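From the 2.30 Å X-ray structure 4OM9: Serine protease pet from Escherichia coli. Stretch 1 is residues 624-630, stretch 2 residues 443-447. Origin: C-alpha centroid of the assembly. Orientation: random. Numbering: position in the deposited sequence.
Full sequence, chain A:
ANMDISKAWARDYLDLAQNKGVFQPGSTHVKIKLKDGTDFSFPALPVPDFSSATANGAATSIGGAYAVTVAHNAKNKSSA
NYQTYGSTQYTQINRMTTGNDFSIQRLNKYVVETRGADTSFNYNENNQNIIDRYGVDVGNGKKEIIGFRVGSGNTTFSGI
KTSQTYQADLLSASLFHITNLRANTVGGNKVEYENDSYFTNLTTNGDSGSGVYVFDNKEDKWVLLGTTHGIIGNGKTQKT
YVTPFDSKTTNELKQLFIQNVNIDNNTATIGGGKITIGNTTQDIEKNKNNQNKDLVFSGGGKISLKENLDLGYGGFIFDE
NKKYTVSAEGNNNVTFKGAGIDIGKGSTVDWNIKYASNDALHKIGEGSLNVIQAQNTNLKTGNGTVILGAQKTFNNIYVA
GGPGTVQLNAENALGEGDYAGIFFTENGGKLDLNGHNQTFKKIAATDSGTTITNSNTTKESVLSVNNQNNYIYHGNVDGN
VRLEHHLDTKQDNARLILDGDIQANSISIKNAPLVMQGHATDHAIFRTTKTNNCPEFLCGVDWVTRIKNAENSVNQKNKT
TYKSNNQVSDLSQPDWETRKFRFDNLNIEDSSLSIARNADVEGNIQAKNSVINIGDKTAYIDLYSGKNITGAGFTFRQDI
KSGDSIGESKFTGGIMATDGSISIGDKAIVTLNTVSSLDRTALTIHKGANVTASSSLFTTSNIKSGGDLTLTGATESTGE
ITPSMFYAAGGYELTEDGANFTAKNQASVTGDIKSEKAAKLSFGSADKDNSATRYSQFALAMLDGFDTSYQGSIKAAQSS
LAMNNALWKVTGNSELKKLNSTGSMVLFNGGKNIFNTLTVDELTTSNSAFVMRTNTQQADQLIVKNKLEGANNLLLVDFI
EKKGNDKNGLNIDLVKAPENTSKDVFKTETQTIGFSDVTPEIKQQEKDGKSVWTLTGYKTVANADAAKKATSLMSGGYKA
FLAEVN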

ATOM      1  N   TYR A 624      14.712  -6.134  -8.555  1.00 31.58           N
ATOM      2  CA  TYR A 624      15.734  -5.474  -7.759  1.00 30.72           C
ATOM      3  C   TYR A 624      15.123  -4.482  -6.803  1.00 30.22           C
ATOM      4  O   TYR A 624      15.809  -3.579  -6.293  1.00 29.81           O
ATOM      5  CB  TYR A 624      16.751  -4.765  -8.635  1.00 30.48           C
ATOM      6  CG  TYR A 624      17.528  -5.674  -9.541  1.00 32.88           C
ATOM      7  CD1 TYR A 624      18.482  -6.547  -9.026  1.00 38.40           C
ATOM      8  CD2 TYR A 624      17.329  -5.650 -10.919  1.00 34.06           C
ATOM      9  CE1 TYR A 624      19.214  -7.381  -9.854  1.00 40.27           C
ATOM     10  CE2 TYR A 624      18.047  -6.491 -11.757  1.00 44.52           C
ATOM     11  CZ  TYR A 624      18.991  -7.351 -11.218  1.00 46.78           C
ATOM     12  OH  TYR A 624      19.719  -8.180 -12.042  1.00 51.88           O
ATOM     13  N   SER A 625      13.834  -4.651  -6.562  1.00 30.36           N
ATOM     14  CA  SER A 625      13.152  -3.927  -5.505  1.00 30.15           C
ATOM     15  C   SER A 625      13.948  -3.990  -4.183  1.00 30.83           C
ATOM     16  O   SER A 625      14.389  -5.065  -3.757  1.00 30.79           O
ATOM     17  CB  SER A 625      11.747  -4.517  -5.320  1.00 30.57           C
ATOM     18  OG  SER A 625      11.107  -3.957  -4.199  1.00 30.58           O
ATOM     19  N   GLY A 626      14.147  -2.844  -3.547  1.00 29.89           N
ATOM     20  CA  GLY A 626      14.866  -2.808  -2.295  1.00 30.07           C
ATOM     21  C   GLY A 626      16.366  -2.835  -2.484  1.00 29.88           C
ATOM     22  O   GLY A 626      17.103  -2.543  -1.553  1.00 29.91           O
ATOM     23  N   LYS A 627      16.837  -3.176  -3.679  1.00 30.51           N
ATOM     24  CA  LYS A 627      18.275  -3.087  -3.967  1.00 29.62           C
ATOM     25  C   LYS A 627      18.532  -2.458  -5.347  1.00 31.19           C
ATOM     26  O   LYS A 627      19.305  -2.980  -6.158  1.00 29.82           O
ATOM     27  CB  LYS A 627      18.926  -4.481  -3.863  1.00 30.16           C
ATOM     28  CG  LYS A 627      18.252  -5.575  -4.658  1.00 33.37           C
ATOM     29  CD  LYS A 627      18.466  -6.936  -4.000  1.00 32.01           C
ATOM     30  CE  LYS A 627      19.554  -7.742  -4.692  1.00 37.28           C
ATOM     31  NZ  LYS A 627      19.803  -9.044  -3.976  1.00 39.92           N
ATOM     32  N   ASN A 628      17.864  -1.335  -5.608  1.00 32.76           N
ATOM     33  CA  ASN A 628      17.923  -0.679  -6.909  1.00 29.06           C
ATOM     34  C   ASN A 628      19.153   0.222  -7.112  1.00 32.11           C
ATOM     35  O   ASN A 628      19.513   0.540  -8.245  1.00 30.76           O
ATOM     36  CB  ASN A 628      16.661   0.160  -7.124  1.00 28.85           C
ATOM     37  CG  ASN A 628      15.393  -0.681  -7.176  1.00 29.01           C
ATOM     38  OD1 ASN A 628      14.609  -0.687  -6.232  1.00 29.01           O
ATOM     39  ND2 ASN A 628      15.180  -1.375  -8.293  1.00 29.26           N
ATOM     40  N   ILE A 629      19.786   0.647  -6.024  1.00 28.74           N
ATOM     41  CA  ILE A 629      20.944   1.504  -6.150  1.00 28.72           C
ATOM     42  C   ILE A 629      22.247   0.705  -6.220  1.00 30.22           C
ATOM     43  O   ILE A 629      22.486  -0.200  -5.390  1.00 30.13           O
ATOM     44  CB  ILE A 629      21.035   2.503  -4.989  1.00 28.63           C
ATOM     45  CG1 ILE A 629      19.720   3.283  -4.830  1.00 28.65           C
ATOM     46  CG2 ILE A 629      22.228   3.440  -5.182  1.00 28.74           C
ATOM     47  CD1 ILE A 629      19.226   3.974  -6.104  1.00 28.77           C
ATOM     48  N   THR A 630      23.088   1.049  -7.200  1.00 29.23           N
ATOM     49  CA  THR A 630      24.334   0.319  -7.446  1.00 33.30           C
ATOM     50  C   THR A 630      25.564   1.210  -7.487  1.00 32.33           C
ATOM     51  O   THR A 630      25.496   2.400  -7.172  1.00 31.23           O
ATOM     52  CB  THR A 630      24.264  -0.454  -8.746  1.00 31.53           C
ATOM     53  OG1 THR A 630      23.869   0.429  -9.795  1.00 35.96           O
ATOM     54  CG2 THR A 630      23.221  -1.559  -8.633  1.00 33.24           C
TER
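Stretch 2, residues 443-447: IAATD

Stretch 1 opens with a type II beta turn from Y624 to K627, closed by a backbone hydrogen bond from K627 N to Y624 O of 2.8 Å. The chain then continues through N628 to I629 and T630. Stretch 2 kinks at A444, where phi/psi are -90/82 and a weak hydrogen bond runs from A445 N to I443 O at 3.2 Å; it is extended at A445, bends at T446, where phi/psi are -90/-28, and extends again at D447. The two segments do not pair as a ladder of regular strands. Their backbones come nearest at a single place, where G626 CA and T446 CA lie 4.7 Å apart, and from there stretch 2 can be traced back toward I629: T446 sits against G626, N628 and I629, while A444 is reached by I629 alone. Stretch 2 thus runs roughly opposite to stretch 1 along the contact.

One direct hydrogen bond joins the segments, from G626 N to T446 O at 3.1 Å, with an N-H...O angle of 143°. The same carbonyl also accepts from water 1, 2.7 Å from T446 O, and that water donates in turn to S625 OG, again at 2.7 Å. The turn is therefore held to the backbone of T446 both directly and through solvent. Glycine suits position 626 because of the turn itself: at phi/psi of 81/-14, a beta carbon would be jammed against the carbonyl oxygen of the preceding residue. It would point away from stretch 2, so the need for glycine is set by the backbone and not by crowding from T446.

T446 is the centre of the contact, with by far the largest area covered. Its CA-to-CB bond points toward stretch 1, and with chi1 at 65° (p) its methyl CG2 lies 3.3 Å from N628 CB and 3.4 Å from I629 CG1. A beta-branched threonine serves well here, offering a compact methyl to these aliphatic carbons. The CA-to-CB bond of N628 also points toward stretch 2, and its OD1 packs 3.2 Å from T446 CA; this is a close polar-to-carbon approach, with no hydrogen bond from the asparagine to stretch 2.

The CA-to-CB bond of I629 points sideways, but its m,m rotamer brings the end of the chain nearer. Its hydrocarbon side chain reaches from the T446 methyl, at CG1, to the carbonyl of A444, where CD1 lies 3.8 Å from A444 O. The alanines meet stretch 1 through their carbonyls: the CA-to-CB bond of A444 points sideways and that of A445 away, and N628 OD1 is 3.8 Å from A445 O.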

ATOM      1  N   ILE A 443      12.172   8.313 -11.304  1.00 30.46           N
ATOM      2  CA  ILE A 443      12.713   8.529  -9.965  1.00 31.21           C
ATOM      3  C   ILE A 443      13.484   7.296  -9.517  1.00 31.38           C
ATOM      4  O   ILE A 443      12.932   6.193  -9.519  1.00 29.43           O
ATOM      5  CB  ILE A 443      11.642   8.800  -8.916  1.00 30.27           C
ATOM      6  CG1 ILE A 443      10.766   9.966  -9.319  1.00 29.04           C
ATOM      7  CG2 ILE A 443      12.300   9.062  -7.568  1.00 27.37           C
ATOM      8  CD1 ILE A 443       9.284   9.780  -8.878  1.00 30.08           C
ATOM      9  N   ALA A 444      14.742   7.474  -9.124  1.00 29.05           N
ATOM     10  CA  ALA A 444      15.549   6.341  -8.695  1.00 28.41           C
ATOM     11  C   ALA A 444      15.427   6.069  -7.189  1.00 29.82           C
ATOM     12  O   ALA A 444      16.300   6.454  -6.390  1.00 29.27           O
ATOM     13  CB  ALA A 444      16.993   6.550  -9.076  1.00 28.84           C
ATOM     14  N   ALA A 445      14.348   5.363  -6.830  1.00 25.06           N
ATOM     15  CA  ALA A 445      13.996   5.073  -5.448  1.00 24.11           C
ATOM     16  C   ALA A 445      13.986   3.583  -5.285  1.00 24.44           C
ATOM     17  O   ALA A 445      13.449   2.913  -6.160  1.00 25.52           O
ATOM     18  CB  ALA A 445      12.636   5.666  -5.119  1.00 24.19           C
ATOM     19  N   THR A 446      14.592   3.039  -4.216  1.00 31.02           N
ATOM     20  CA  THR A 446      14.562   1.579  -4.040  1.00 33.10           C
ATOM     21  C   THR A 446      13.369   1.118  -3.241  1.00 31.01           C
ATOM     22  O   THR A 446      12.925   0.010  -3.420  1.00 32.16           O
ATOM     23  CB  THR A 446      15.835   0.997  -3.348  1.00 36.06           C
ATOM     24  OG1 THR A 446      15.944   1.467  -1.991  1.00 34.98           O
ATOM     25  CG2 THR A 446      17.022   1.442  -4.063  1.00 36.85           C
ATOM     26  N   ASP A 447      12.852   1.960  -2.361  1.00 24.86           N
ATOM     27  CA  ASP A 447      11.770   1.524  -1.495  1.00 25.22           C
ATOM     28  C   ASP A 447      10.897   2.661  -0.979  1.00 25.09           C
ATOM     29  O   ASP A 447      11.186   3.825  -1.170  1.00 24.73           O
ATOM     30  CB  ASP A 447      12.329   0.719  -0.295  1.00 25.38           C
ATOM     31  CG  ASP A 447      13.257   1.553   0.609  1.00 25.79           C
ATOM     32  OD1 ASP A 447      12.925   2.723   0.893  1.00 24.88           O
ATOM     33  OD2 ASP A 447      14.297   1.023   1.068  1.00 25.19           O
TER
HETATM   34  O   HOH W   1      10.841  -1.653  -2.789  1.00 30.72           O
HETATM   35  O   HOH W   2      15.232  -2.074   1.253  1.00 56.52           O